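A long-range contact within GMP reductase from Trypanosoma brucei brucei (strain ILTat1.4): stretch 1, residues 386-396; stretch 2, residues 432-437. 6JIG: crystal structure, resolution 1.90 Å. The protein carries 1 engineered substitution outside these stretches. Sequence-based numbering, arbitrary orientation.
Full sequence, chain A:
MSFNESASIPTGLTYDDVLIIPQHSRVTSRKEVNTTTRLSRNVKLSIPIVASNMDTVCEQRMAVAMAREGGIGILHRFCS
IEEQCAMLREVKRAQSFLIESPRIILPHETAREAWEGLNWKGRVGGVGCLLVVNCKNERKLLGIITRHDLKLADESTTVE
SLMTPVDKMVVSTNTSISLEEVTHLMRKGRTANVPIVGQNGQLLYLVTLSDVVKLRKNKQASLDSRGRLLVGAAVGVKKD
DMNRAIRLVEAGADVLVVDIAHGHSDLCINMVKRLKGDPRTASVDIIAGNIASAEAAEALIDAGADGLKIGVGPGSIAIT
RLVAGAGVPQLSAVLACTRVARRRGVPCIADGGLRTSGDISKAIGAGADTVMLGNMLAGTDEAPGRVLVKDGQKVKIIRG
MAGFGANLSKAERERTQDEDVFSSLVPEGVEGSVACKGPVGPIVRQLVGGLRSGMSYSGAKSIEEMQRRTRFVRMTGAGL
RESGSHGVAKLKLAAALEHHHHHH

Stretch 1, residues 386-396: RVLVKDGQKVK
Stretch 2 432-437: GSVACK

Stretch 1 is a hairpin whose returning strand pairs antiparallel with strand 432-435, their N-to-C directions 124° apart. Val387, near the start of the stretch, with phi/psi -68/138 and chi1 t, reaches the second stretch: its CG1 lies 3.6 Å from Cys436 SG, an apolar contact. Leu388 then locks the arms together, its N 2.7 Å from Val395 O and its O 2.5 Å from Val395 N, both hydrogen bonds. Lys390 (-99/86) points its CB toward Ser433, 4.2 Å from OG, with Ser433 chi1 at p. The turn passes through Asp391 (56/51) and Gly392 (125/-56), where a CB would jam against the preceding carbonyl, so the backbone itself calls for glycine.

Lys394 (-84/130) opens the pairing: its O accepts from Cys436 N at 3.0 Å, nearly linear at 172°. Val395 (-136/167) faces Ala435 as a non-hydrogen-bonded pair, CA to CA 4.2 Å, side chains diverging; its CA also sits 3.1 Å from Val434 O in a CA-H...O contact. Lys396 (-135/154) and Val434 (-127/146) form the hydrogen-bonded pair, CA to CA 5.3 Å: Lys396 N to Val434 O and Val434 N to Lys396 O are each 2.7 Å. Their side chains share one sheet face, but the Lys396 chain, m-t-t-t, leads away after CG passes 4.0 Å from Cys436 SG (chi1 m).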

# COMPACT_ATOMS: atom_id res chain seq x y z
N ARG A 386 -25.81 -7.80 14.61
CA ARG A 386 -26.22 -6.97 13.49
C ARG A 386 -25.18 -7.01 12.39
O ARG A 386 -23.97 -7.11 12.64
CB ARG A 386 -26.44 -5.52 13.95
N VAL A 387 -25.65 -6.95 11.14
CA VAL A 387 -24.76 -6.70 10.02
C VAL A 387 -24.24 -5.28 10.12
O VAL A 387 -24.98 -4.35 10.47
CB VAL A 387 -25.49 -6.94 8.69
CG1 VAL A 387 -24.57 -6.62 7.52
CG2 VAL A 387 -25.99 -8.38 8.61
N LEU A 388 -22.95 -5.10 9.86
CA LEU A 388 -22.32 -3.79 9.88
C LEU A 388 -21.51 -3.59 8.61
O LEU A 388 -21.11 -4.55 7.94
CB LEU A 388 -21.41 -3.63 11.12
N VAL A 389 -21.30 -2.32 8.26
CA VAL A 389 -20.50 -1.94 7.10
C VAL A 389 -19.12 -1.56 7.62
O VAL A 389 -18.93 -0.50 8.21
CB VAL A 389 -21.15 -0.79 6.32
N LYS A 390 -18.15 -2.45 7.41
CA LYS A 390 -16.77 -2.24 7.84
C LYS A 390 -15.98 -1.75 6.64
O LYS A 390 -15.38 -2.54 5.91
CB LYS A 390 -16.18 -3.51 8.43
N ASP A 391 -16.01 -0.44 6.42
CA ASP A 391 -15.26 0.23 5.35
C ASP A 391 -15.60 -0.37 3.98
O ASP A 391 -14.72 -0.74 3.21
CB ASP A 391 -13.76 0.17 5.63
N GLY A 392 -16.89 -0.46 3.69
CA GLY A 392 -17.32 -0.86 2.36
C GLY A 392 -18.26 -2.05 2.27
O GLY A 392 -19.34 -1.94 1.68
N GLN A 393 -17.87 -3.19 2.84
CA GLN A 393 -18.62 -4.43 2.70
C GLN A 393 -19.42 -4.73 3.96
O GLN A 393 -19.24 -4.11 5.01
CB GLN A 393 -17.68 -5.59 2.36
N LYS A 394 -20.32 -5.71 3.84
CA LYS A 394 -21.16 -6.13 4.96
C LYS A 394 -20.41 -7.12 5.84
O LYS A 394 -19.86 -8.11 5.34
CB LYS A 394 -22.46 -6.74 4.45
N VAL A 395 -20.39 -6.86 7.15
CA VAL A 395 -19.62 -7.63 8.11
C VAL A 395 -20.47 -7.91 9.34
O VAL A 395 -21.52 -7.31 9.55
CB VAL A 395 -18.31 -6.91 8.51
N LYS A 396 -19.99 -8.83 10.17
CA LYS A 396 -20.54 -9.09 11.49
C LYS A 396 -19.40 -9.21 12.49
O LYS A 396 -18.27 -9.55 12.14
CB LYS A 396 -21.40 -10.38 11.52
CG LYS A 396 -22.85 -10.20 11.07
CD LYS A 396 -23.72 -11.38 11.50
CE LYS A 396 -25.10 -11.30 10.89
NZ LYS A 396 -26.03 -12.29 11.49
N GLY A 432 -13.26 -8.51 16.57
CA GLY A 432 -13.01 -8.24 15.16
C GLY A 432 -14.29 -8.40 14.36
O GLY A 432 -15.36 -8.68 14.91
N SER A 433 -14.15 -8.22 13.05
CA SER A 433 -15.27 -8.38 12.13
C SER A 433 -14.98 -9.52 11.16
O SER A 433 -13.82 -9.82 10.86
CB SER A 433 -15.54 -7.08 11.35
OG SER A 433 -14.39 -6.66 10.64
N VAL A 434 -16.05 -10.16 10.69
CA VAL A 434 -15.97 -11.15 9.63
C VAL A 434 -16.97 -10.75 8.55
O VAL A 434 -18.03 -10.20 8.84
CB VAL A 434 -16.25 -12.59 10.13
N ALA A 435 -16.61 -11.02 7.29
CA ALA A 435 -17.52 -10.77 6.19
C ALA A 435 -18.78 -11.62 6.33
O ALA A 435 -18.72 -12.77 6.75
CB ALA A 435 -16.83 -11.08 4.85
N CYS A 436 -19.93 -11.03 5.98
CA CYS A 436 -21.20 -11.75 6.04
C CYS A 436 -21.21 -12.90 5.05
O CYS A 436 -20.94 -12.72 3.86
CB CYS A 436 -22.35 -10.79 5.74
SG CYS A 436 -22.76 -9.73 7.10
N LYS A 437 -21.55 -14.09 5.55
CA LYS A 437 -21.35 -15.31 4.78
C LYS A 437 -22.63 -15.88 4.16
O LYS A 437 -22.53 -16.83 3.38
CB LYS A 437 -20.71 -16.39 5.67
CG LYS A 437 -19.37 -16.03 6.31
CD LYS A 437 -18.79 -17.27 7.02
CE LYS A 437 -17.34 -17.07 7.45
NZ LYS A 437 -17.23 -16.09 8.55